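Local coordinates for SusD homolog (PDB 4MRU), which probably binds mucin O-glycans at the bacterial surface as a SusD-like, TPR-type outer-membrane lipoprotein, and carries a magnesium site, at residues 69-74 and 447-452; 461-466 and 492-497; 486-491 and 502-507. All coordinates share one frame; numbering follows the deposited sequence.

Contact 1: residues 69-74 and 447-452; sequences YSTYNP and VNKGRN. With EDO (1,2-ethanediol), chain G.
Thr-71, Lys-449 and Tyr-72 contribute most of the 314 Å² buried where the loop 69-74 meets the loop 447-452. Thr-71 is anchored through its backbone: its carbonyl O accepts from Lys-449 N at 2.9 Å, the donor lying nearly along the C=O axis (160° at the oxygen). Its methyl CG2, anti to the carbonyl carbon, lies 3.9 Å from Val-447 CB, the two side chains running alongside each other. That torsion (chi1 54°) leaves OG1 between backbone N and carbonyl carbon, where it donates to Asn-73 OD1 at 2.7 Å. The Asn-73 amide, fixed by Leu-66 and Lys-68, flanks the lysine: Asn-73 ND2 sits 3.5 Å from Lys-449 CD. The extended lysine chain carries NZ onward to Asn-299, its stronger polar partner, and weakly to a water held by Thr-71 OG1.

Two small loop motifs shape the meeting surfaces. A type I beta turn from Tyr-69 to Tyr-72 presents the Thr-71 carbonyl, and an Asx turn, Gly-450 N donating to Asn-448 OD1, turns the 447-452 segment where Gly-450 passes beside Tyr-72. A CB on that glycine would clash with Tyr-72 CB. The same Asn-448 OD1 lies 3.4 Å from Tyr-72 CD2 at the ring edge, with amide and ring planes 86° apart. Beyond, the ring packs on Val-445, Val-453 and Met-459, and Tyr-72 OH makes a very short 2.4 Å hydrogen bond to O2 of an ethanediol, probably from the crystallisation liquor.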
loop_
_atom_site.group_PDB
_atom_site.type_symbol
_atom_site.label_atom_id
_atom_site.label_comp_id
_atom_site.label_asym_id
_atom_site.label_seq_id
_atom_site.Cartn_x
_atom_site.Cartn_y
_atom_site.Cartn_z
ATOM N N TYR A 69 -16.808 -2.755 -1.704
ATOM C CA TYR A 69 -15.509 -3.151 -2.187
ATOM C C TYR A 69 -15.207 -4.574 -1.702
ATOM O O TYR A 69 -14.746 -5.416 -2.514
ATOM C CB TYR A 69 -14.400 -2.198 -1.730
ATOM C CG TYR A 69 -14.278 -0.895 -2.530
ATOM C CD1 TYR A 69 -15.119 0.185 -2.300
ATOM C CD2 TYR A 69 -13.320 -0.768 -3.519
ATOM C CE1 TYR A 69 -14.981 1.378 -3.021
ATOM C CE2 TYR A 69 -13.190 0.401 -4.260
ATOM C CZ TYR A 69 -14.013 1.462 -4.017
ATOM O OH TYR A 69 -13.824 2.600 -4.742
ATOM N N SER A 70 -15.500 -4.883 -0.431
ATOM C CA SER A 70 -15.082 -6.198 0.153
ATOM C C SER A 70 -15.766 -7.412 -0.505
ATOM O O SER A 70 -15.209 -8.525 -0.496
ATOM C CB SER A 70 -15.313 -6.238 1.641
ATOM O OG SER A 70 -16.672 -6.070 1.921
ATOM N N THR A 71 -16.936 -7.187 -1.092
ATOM C CA THR A 71 -17.673 -8.259 -1.813
ATOM C C THR A 71 -17.540 -8.153 -3.344
ATOM O O THR A 71 -18.241 -8.848 -4.098
ATOM C CB THR A 71 -19.153 -8.315 -1.380
ATOM O OG1 THR A 71 -19.779 -7.034 -1.521
ATOM C CG2 THR A 71 -19.230 -8.812 0.060
ATOM N N TYR A 72 -16.628 -7.302 -3.773
ATOM C CA TYR A 72 -16.196 -7.139 -5.172
ATOM C C TYR A 72 -17.237 -6.443 -6.052
ATOM O O TYR A 72 -17.146 -6.515 -7.279
ATOM C CB TYR A 72 -15.772 -8.493 -5.800
ATOM C CG TYR A 72 -14.697 -9.276 -5.061
ATOM C CD1 TYR A 72 -13.820 -8.682 -4.183
ATOM C CD2 TYR A 72 -14.555 -10.646 -5.269
ATOM C CE1 TYR A 72 -12.796 -9.407 -3.591
ATOM C CE2 TYR A 72 -13.576 -11.393 -4.624
ATOM C CZ TYR A 72 -12.701 -10.765 -3.762
ATOM O OH TYR A 72 -11.714 -11.498 -3.148
ATOM N N ASN A 73 -18.200 -5.754 -5.426
ATOM C CA ASN A 73 -19.250 -5.080 -6.185
ATOM C C ASN A 73 -19.461 -3.682 -5.641
ATOM O O ASN A 73 -20.580 -3.284 -5.371
ATOM C CB ASN A 73 -20.551 -5.897 -6.205
ATOM C CG ASN A 73 -21.238 -5.946 -4.869
ATOM O OD1 ASN A 73 -20.601 -5.913 -3.811
ATOM N ND2 ASN A 73 -22.554 -6.011 -4.912
ATOM N N PRO A 74 -18.375 -2.906 -5.529
ATOM C CA PRO A 74 -18.567 -1.562 -5.012
ATOM C C PRO A 74 -19.601 -0.791 -5.832
ATOM O O PRO A 74 -19.625 -0.885 -7.054
ATOM C CB PRO A 74 -17.191 -0.925 -5.163
ATOM C CG PRO A 74 -16.478 -1.704 -6.217
ATOM C CD PRO A 74 -17.034 -3.101 -6.090
ATOM N N VAL A 447 -19.140 -13.839 0.224
ATOM C CA VAL A 447 -20.054 -13.343 -0.753
ATOM C C VAL A 447 -19.269 -12.690 -1.889
ATOM O O VAL A 447 -18.700 -11.601 -1.734
ATOM C CB VAL A 447 -21.003 -12.329 -0.112
ATOM C CG1 VAL A 447 -22.026 -11.859 -1.129
ATOM C CG2 VAL A 447 -21.744 -12.944 1.078
ATOM N N ASN A 448 -19.171 -13.404 -3.010
ATOM C CA ASN A 448 -18.453 -12.903 -4.189
ATOM C C ASN A 448 -19.456 -12.404 -5.157
ATOM O O ASN A 448 -20.033 -13.190 -5.932
ATOM C CB ASN A 448 -17.551 -13.980 -4.839
ATOM C CG ASN A 448 -16.849 -13.456 -6.060
ATOM O OD1 ASN A 448 -17.180 -12.350 -6.580
ATOM N ND2 ASN A 448 -15.930 -14.264 -6.602
ATOM N N LYS A 449 -19.700 -11.097 -5.111
ATOM C CA LYS A 449 -20.655 -10.467 -6.009
ATOM C C LYS A 449 -19.932 -9.755 -7.119
ATOM O O LYS A 449 -20.531 -8.926 -7.805
ATOM C CB LYS A 449 -21.560 -9.502 -5.233
ATOM C CG LYS A 449 -22.603 -10.174 -4.346
ATOM C CD LYS A 449 -23.148 -9.142 -3.348
ATOM C CE LYS A 449 -24.487 -9.557 -2.734
ATOM N NZ LYS A 449 -24.956 -8.576 -1.692
ATOM N N GLY A 450 -18.675 -10.140 -7.367
ATOM C CA GLY A 450 -17.904 -9.555 -8.462
ATOM C C GLY A 450 -18.328 -9.958 -9.877
ATOM O O GLY A 450 -18.985 -10.983 -10.086
ATOM N N ARG A 451 -17.959 -9.113 -10.849
ATOM C CA ARG A 451 -18.179 -9.374 -12.254
ATOM C C ARG A 451 -16.839 -9.778 -12.858
ATOM O O ARG A 451 -15.901 -8.964 -12.889
ATOM C CB ARG A 451 -18.722 -8.124 -12.955
ATOM C CG ARG A 451 -19.336 -8.488 -14.295
ATOM C CD ARG A 451 -18.889 -7.615 -15.440
ATOM N NE ARG A 451 -19.269 -8.256 -16.705
ATOM C CZ ARG A 451 -20.482 -8.200 -17.256
ATOM N NH1 ARG A 451 -21.466 -7.503 -16.693
ATOM N NH2 ARG A 451 -20.702 -8.822 -18.399
ATOM N N ASN A 452 -16.724 -11.046 -13.260
ATOM C CA ASN A 452 -15.466 -11.663 -13.726
ATOM C C ASN A 452 -14.325 -11.620 -12.699
ATOM O O ASN A 452 -13.160 -11.644 -13.100
ATOM C CB ASN A 452 -14.979 -11.039 -15.027
ATOM C CG ASN A 452 -15.975 -11.199 -16.142
ATOM O OD1 ASN A 452 -16.782 -10.314 -16.397
ATOM N ND2 ASN A 452 -15.967 -12.356 -16.758
HETATM C C1 EDO G . -8.932 -12.231 -0.637
HETATM O O1 EDO G . -7.959 -11.192 -0.557
HETATM C C2 EDO G . -10.326 -11.651 -0.452
HETATM O O2 EDO G . -10.536 -10.496 -1.300
HETATM O O HOH W 1 -22.280 -6.990 -0.430
HETATM O O HOH W 2 -17.005 -6.455 -10.039
#

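Contact 2: residues 461-466 and 492-497; sequences RLMYPN and GGDTGG
Asp-494 OD1 takes three hydrogen bonds, two of them from Arg-461. The salt bridge is end-on but converges on one atom: Arg-461 NH1 reaches Asp-494 OD1 at 2.8 Å on the anti lone pair, while Arg-461 NH2 meets the same oxygen from above the carboxylate plane. Both bonds lie in the guanidinium plane, which is turned 64° from the carboxylate. Tyr-464 N fills the syn lone pair of Asp-494 OD1 at 3.1 Å, and OD2 turns to Tyr-469 OH. A bend at chi3 (-71°) brings NH1 also to Thr-495 O, 3.1 Å away, with the donor above the carbonyl plane. The guanidinium is thus fixed in rotation, its NE bound to Tyr-125 O; so many donors should favour an ionised Asp-494.

Arg-461 NH2 stands 3.3 Å above the plane of the Tyr-464 ring, toward its rim. Farther out, selenomethionine Met-463 lays CG 3.7 Å from Thr-495 CA, and Gly-496 CA makes a CA-H...O contact to Arg-461 O, a buried oxygen otherwise lacking a partner. An inverse gamma turn centred on Asp-494, followed by an ST turn at Thr-495, whose OG1 also bonds Gln-491 O, shapes the part of the C-terminal loop docked here beside helix 473-486.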
loop_
_atom_site.group_PDB
_atom_site.type_symbol
_atom_site.label_atom_id
_atom_site.label_comp_id
_atom_site.label_asym_id
_atom_site.label_seq_id
_atom_site.Cartn_x
_atom_site.Cartn_y
_atom_site.Cartn_z
ATOM N N ARG A 461 -7.477 -5.685 -9.751
ATOM C CA ARG A 461 -7.432 -4.279 -9.985
ATOM C C ARG A 461 -8.813 -3.696 -9.686
ATOM O O ARG A 461 -9.773 -4.431 -9.470
ATOM C CB ARG A 461 -7.055 -3.982 -11.432
ATOM C CG ARG A 461 -8.057 -4.565 -12.443
ATOM C CD ARG A 461 -7.652 -4.284 -13.870
ATOM N NE ARG A 461 -7.791 -2.893 -14.276
ATOM C CZ ARG A 461 -8.919 -2.310 -14.702
ATOM N NH1 ARG A 461 -10.070 -2.973 -14.755
ATOM N NH2 ARG A 461 -8.894 -1.025 -15.075
ATOM N N LEU A 462 -8.919 -2.369 -9.702
ATOM C CA LEU A 462 -10.204 -1.671 -9.664
ATOM C C LEU A 462 -10.646 -1.277 -11.077
ATOM O O LEU A 462 -9.810 -1.031 -11.942
ATOM C CB LEU A 462 -10.155 -0.380 -8.848
ATOM C CG LEU A 462 -10.402 -0.404 -7.382
ATOM C CD1 LEU A 462 -10.550 1.035 -6.845
ATOM C CD2 LEU A 462 -11.638 -1.242 -7.073
HETATM N N MSE A 463 -11.951 -1.130 -11.242
HETATM C CA MSE A 463 -12.555 -0.791 -12.521
HETATM C C MSE A 463 -12.584 0.704 -12.677
HETATM O O MSE A 463 -12.680 1.411 -11.698
HETATM C CB MSE A 463 -13.992 -1.312 -12.611
HETATM C CG MSE A 463 -14.017 -2.830 -12.528
HETATM SE SE MSE A 463 -14.305 -3.371 -10.646
HETATM C CE MSE A 463 -16.244 -2.996 -10.512
ATOM N N TYR A 464 -12.476 1.189 -13.907
ATOM C CA TYR A 464 -12.495 2.635 -14.159
ATOM C C TYR A 464 -13.848 3.219 -13.796
ATOM O O TYR A 464 -14.827 2.527 -13.840
ATOM C CB TYR A 464 -12.188 2.942 -15.606
ATOM C CG TYR A 464 -10.767 2.531 -16.012
ATOM C CD1 TYR A 464 -9.656 3.066 -15.378
ATOM C CD2 TYR A 464 -10.554 1.660 -17.051
ATOM C CE1 TYR A 464 -8.356 2.743 -15.785
ATOM C CE2 TYR A 464 -9.265 1.298 -17.457
ATOM C CZ TYR A 464 -8.175 1.851 -16.847
ATOM O OH TYR A 464 -6.920 1.485 -17.297
ATOM N N PRO A 465 -13.874 4.472 -13.355
ATOM C CA PRO A 465 -15.146 5.046 -12.896
ATOM C C PRO A 465 -16.075 5.331 -14.059
ATOM O O PRO A 465 -15.620 5.547 -15.200
ATOM C CB PRO A 465 -14.722 6.349 -12.194
ATOM C CG PRO A 465 -13.406 6.684 -12.717
ATOM C CD PRO A 465 -12.754 5.398 -13.183
ATOM N N ASN A 466 -17.370 5.410 -13.768
ATOM C CA ASN A 466 -18.346 5.622 -14.808
ATOM C C ASN A 466 -18.186 6.984 -15.526
ATOM O O ASN A 466 -18.576 7.123 -16.684
ATOM C CB ASN A 466 -19.774 5.515 -14.268
ATOM C CG ASN A 466 -20.794 5.290 -15.392
ATOM O OD1 ASN A 466 -20.763 4.273 -16.074
ATOM N ND2 ASN A 466 -21.678 6.223 -15.572
ATOM N N GLY A 492 -12.339 -10.245 -19.336
ATOM C CA GLY A 492 -13.424 -9.413 -19.823
ATOM C C GLY A 492 -13.099 -7.938 -19.902
ATOM O O GLY A 492 -14.019 -7.092 -19.936
ATOM N N GLY A 493 -11.838 -7.572 -19.910
ATOM C CA GLY A 493 -11.509 -6.170 -20.127
ATOM C C GLY A 493 -11.506 -5.404 -18.821
ATOM O O GLY A 493 -10.770 -5.778 -17.889
ATOM N N ASP A 494 -12.295 -4.327 -18.752
ATOM C CA ASP A 494 -12.282 -3.447 -17.573
ATOM C C ASP A 494 -13.093 -4.078 -16.439
ATOM O O ASP A 494 -14.204 -3.665 -16.153
ATOM C CB ASP A 494 -12.808 -2.056 -17.900
ATOM C CG ASP A 494 -12.804 -1.110 -16.719
ATOM O OD1 ASP A 494 -11.938 -1.220 -15.817
ATOM O OD2 ASP A 494 -13.650 -0.168 -16.720
ATOM N N THR A 495 -12.488 -5.084 -15.818
ATOM C CA THR A 495 -13.064 -5.748 -14.664
ATOM C C THR A 495 -12.032 -5.883 -13.561
ATOM O O THR A 495 -10.840 -5.788 -13.785
ATOM C CB THR A 495 -13.528 -7.139 -15.007
ATOM O OG1 THR A 495 -12.382 -8.010 -15.220
ATOM C CG2 THR A 495 -14.395 -7.146 -16.271
ATOM N N GLY A 496 -12.509 -6.238 -12.387
ATOM C CA GLY A 496 -11.650 -6.552 -11.277
ATOM C C GLY A 496 -10.823 -7.833 -11.462
ATOM O O GLY A 496 -9.925 -8.067 -10.667
ATOM N N GLY A 497 -11.148 -8.678 -12.432
ATOM C CA GLY A 497 -10.400 -9.902 -12.666
ATOM C C GLY A 497 -9.167 -9.792 -13.560
ATOM O O GLY A 497 -8.257 -10.642 -13.538
HETATM O O HOH W 3 -16.311 0.528 -14.678
#

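Contact 3: residues 486-491 and 502-507; sequences ESSNNQ and WDRKAN
An ST turn just beyond helix 473-486 and an inverse gamma turn centred on Asp-503 face each other in this surface contact, which ties the start of the C-terminal loop to Asp-503 and Arg-504, close to the end of the modelled chain. In the first turn Ser-487 OG accepts from Asn-489 N at 3.1 Å and is itself bound to His-499 O. Arg-504 reaches across from the second turn. Its CG is anti to the carbonyl carbon and its chain bends at chi3 (89°). Arg-504 NH1 donates to Glu-486 O at 2.8 Å; the bond is nearly straight, 163° at the hydrogen, and lies in both the carbonyl and the guanidinium plane. The same nitrogen also bonds Trp-501 O. Ser-488 comes over one face of the flat group, its CB 3.6 Å above the plane toward the rim and 3.7 Å from Arg-504 NH2.

Water completes the join. One molecule accepts from Arg-504 NH2 at 3.0 Å and weakly reaches Ser-487 O, while a second accepts a hydrogen bond from Ser-488 N at 2.7 Å and lies in position to donate to Asp-503 O. The Asp-503 carboxylate is engaged by Arg-460 and that of Glu-486 by Gln-152 N. With Glu-486 OE2 still 6.9 Å from Arg-504 NH1, the arginine is held here by carbonyl oxygens and solvent instead of a direct ion pair.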
loop_
_atom_site.group_PDB
_atom_site.type_symbol
_atom_site.label_atom_id
_atom_site.label_comp_id
_atom_site.label_asym_id
_atom_site.label_seq_id
_atom_site.Cartn_x
_atom_site.Cartn_y
_atom_site.Cartn_z
ATOM N N GLU A 486 -1.710 -5.426 -22.590
ATOM C CA GLU A 486 -0.684 -5.528 -21.558
ATOM C C GLU A 486 -0.842 -6.676 -20.565
ATOM O O GLU A 486 0.094 -6.951 -19.824
ATOM C CB GLU A 486 -0.678 -4.290 -20.655
ATOM C CG GLU A 486 -0.120 -3.028 -21.210
ATOM C CD GLU A 486 0.241 -2.043 -20.088
ATOM O OE1 GLU A 486 -0.657 -1.532 -19.341
ATOM O OE2 GLU A 486 1.441 -1.767 -20.001
ATOM N N SER A 487 -2.022 -7.295 -20.495
ATOM C CA SER A 487 -2.382 -8.202 -19.409
ATOM C C SER A 487 -1.919 -9.613 -19.697
ATOM O O SER A 487 -2.080 -10.109 -20.809
ATOM C CB SER A 487 -3.898 -8.233 -19.186
ATOM O OG SER A 487 -4.256 -8.921 -17.968
ATOM N N SER A 488 -1.368 -10.264 -18.678
ATOM C CA SER A 488 -1.082 -11.695 -18.772
ATOM C C SER A 488 -2.354 -12.511 -18.584
ATOM O O SER A 488 -2.353 -13.708 -18.806
ATOM C CB SER A 488 -0.059 -12.088 -17.718
ATOM O OG SER A 488 -0.589 -12.000 -16.400
ATOM N N ASN A 489 -3.442 -11.859 -18.152
ATOM C CA ASN A 489 -4.680 -12.564 -17.881
ATOM C C ASN A 489 -5.876 -11.639 -17.940
ATOM O O ASN A 489 -6.267 -11.041 -16.943
ATOM C CB ASN A 489 -4.610 -13.244 -16.519
ATOM C CG ASN A 489 -5.815 -14.102 -16.241
ATOM O OD1 ASN A 489 -6.660 -14.329 -17.106
ATOM N ND2 ASN A 489 -5.917 -14.566 -15.025
ATOM N N ASN A 490 -6.425 -11.523 -19.129
ATOM C CA ASN A 490 -7.594 -10.692 -19.383
ATOM C C ASN A 490 -8.834 -11.437 -18.983
ATOM O O ASN A 490 -9.042 -12.583 -19.393
ATOM C CB ASN A 490 -7.669 -10.315 -20.852
ATOM C CG ASN A 490 -8.905 -9.519 -21.183
ATOM O OD1 ASN A 490 -9.339 -8.648 -20.416
ATOM N ND2 ASN A 490 -9.447 -9.766 -22.344
ATOM N N GLN A 491 -9.664 -10.805 -18.178
ATOM C CA GLN A 491 -10.946 -11.386 -17.756
ATOM C C GLN A 491 -12.068 -10.396 -18.049
ATOM O O GLN A 491 -12.632 -9.774 -17.161
ATOM C CB GLN A 491 -10.885 -11.754 -16.277
ATOM C CG GLN A 491 -9.901 -12.889 -15.968
ATOM C CD GLN A 491 -10.326 -14.219 -16.544
ATOM O OE1 GLN A 491 -11.491 -14.518 -16.612
ATOM N NE2 GLN A 491 -9.373 -15.027 -16.928
ATOM N N TRP A 502 2.182 -5.602 -14.490
ATOM C CA TRP A 502 3.230 -6.247 -13.695
ATOM C C TRP A 502 2.778 -7.556 -13.002
ATOM O O TRP A 502 3.617 -8.233 -12.443
ATOM C CB TRP A 502 3.851 -5.303 -12.649
ATOM C CG TRP A 502 2.920 -4.513 -11.725
ATOM C CD1 TRP A 502 2.741 -3.185 -11.740
ATOM C CD2 TRP A 502 2.142 -5.001 -10.624
ATOM N NE1 TRP A 502 1.885 -2.799 -10.765
ATOM C CE2 TRP A 502 1.476 -3.910 -10.079
ATOM C CE3 TRP A 502 1.904 -6.257 -10.096
ATOM C CZ2 TRP A 502 0.623 -4.016 -9.004
ATOM C CZ3 TRP A 502 1.036 -6.372 -9.012
ATOM C CH2 TRP A 502 0.390 -5.262 -8.501
ATOM N N ASP A 503 1.476 -7.856 -12.996
ATOM C CA ASP A 503 0.926 -9.005 -12.268
ATOM C C ASP A 503 1.000 -10.213 -13.166
ATOM O O ASP A 503 0.024 -10.574 -13.886
ATOM C CB ASP A 503 -0.506 -8.700 -11.804
ATOM C CG ASP A 503 -1.143 -9.832 -11.024
ATOM O OD1 ASP A 503 -0.448 -10.854 -10.795
ATOM O OD2 ASP A 503 -2.347 -9.684 -10.663
ATOM N N ARG A 504 2.189 -10.804 -13.205
ATOM C CA ARG A 504 2.490 -11.860 -14.189
ATOM C C ARG A 504 3.025 -13.128 -13.556
ATOM O O ARG A 504 3.326 -14.066 -14.249
ATOM C CB ARG A 504 3.524 -11.359 -15.199
ATOM C CG ARG A 504 3.202 -10.022 -15.837
ATOM C CD ARG A 504 4.095 -9.736 -17.059
ATOM N NE ARG A 504 3.495 -10.282 -18.283
ATOM C CZ ARG A 504 2.544 -9.678 -19.002
ATOM N NH1 ARG A 504 2.037 -8.503 -18.641
ATOM N NH2 ARG A 504 2.066 -10.266 -20.062
ATOM N N LYS A 505 3.171 -13.179 -12.241
ATOM C CA LYS A 505 3.664 -14.414 -11.616
ATOM C C LYS A 505 2.785 -15.640 -12.008
ATOM O O LYS A 505 1.571 -15.579 -11.892
ATOM C CB LYS A 505 3.704 -14.247 -10.109
ATOM C CG LYS A 505 4.321 -15.433 -9.394
ATOM C CD LYS A 505 4.328 -15.270 -7.889
ATOM C CE LYS A 505 4.990 -16.486 -7.279
ATOM N NZ LYS A 505 5.089 -16.403 -5.816
ATOM N N ALA A 506 3.400 -16.736 -12.425
ATOM C CA ALA A 506 2.671 -18.024 -12.633
ATOM C C ALA A 506 2.340 -18.780 -11.314
ATOM O O ALA A 506 3.238 -19.054 -10.529
ATOM C CB ALA A 506 3.468 -18.931 -13.557
ATOM N N ASN A 507 1.064 -19.111 -11.067
ATOM C CA ASN A 507 0.669 -19.894 -9.869
ATOM C C ASN A 507 0.255 -21.320 -10.244
ATOM O O ASN A 507 1.078 -22.108 -10.734
ATOM C CB ASN A 507 -0.442 -19.192 -9.070
HETATM O O HOH W 4 0.572 -9.164 -22.450
HETATM O O HOH W 5 -0.372 -9.143 -16.434
#

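Contact 2 is the buried member of the three, contact 1 is partly buried and contact 3 lies at the surface. Chemistry follows place: an ion pair is enclosed in contact 2, one backbone bond with aliphatic and aromatic packing serves contact 1, and an arginine bonded to a backbone carbonyl, with waters beside it, serves contact 3. Contact 1 joins loops 373 residues apart, whereas the other two tie together nearby parts of the C-terminal region. Contacts 2 and 3 interleave along the chain, and both use the loop after helix 473-486. Contacts 1 and 2 share the loop between helices 427-437 and 466-471, and touch where Tyr-69 CE2 lies 3.6 Å from Leu-462 CD2.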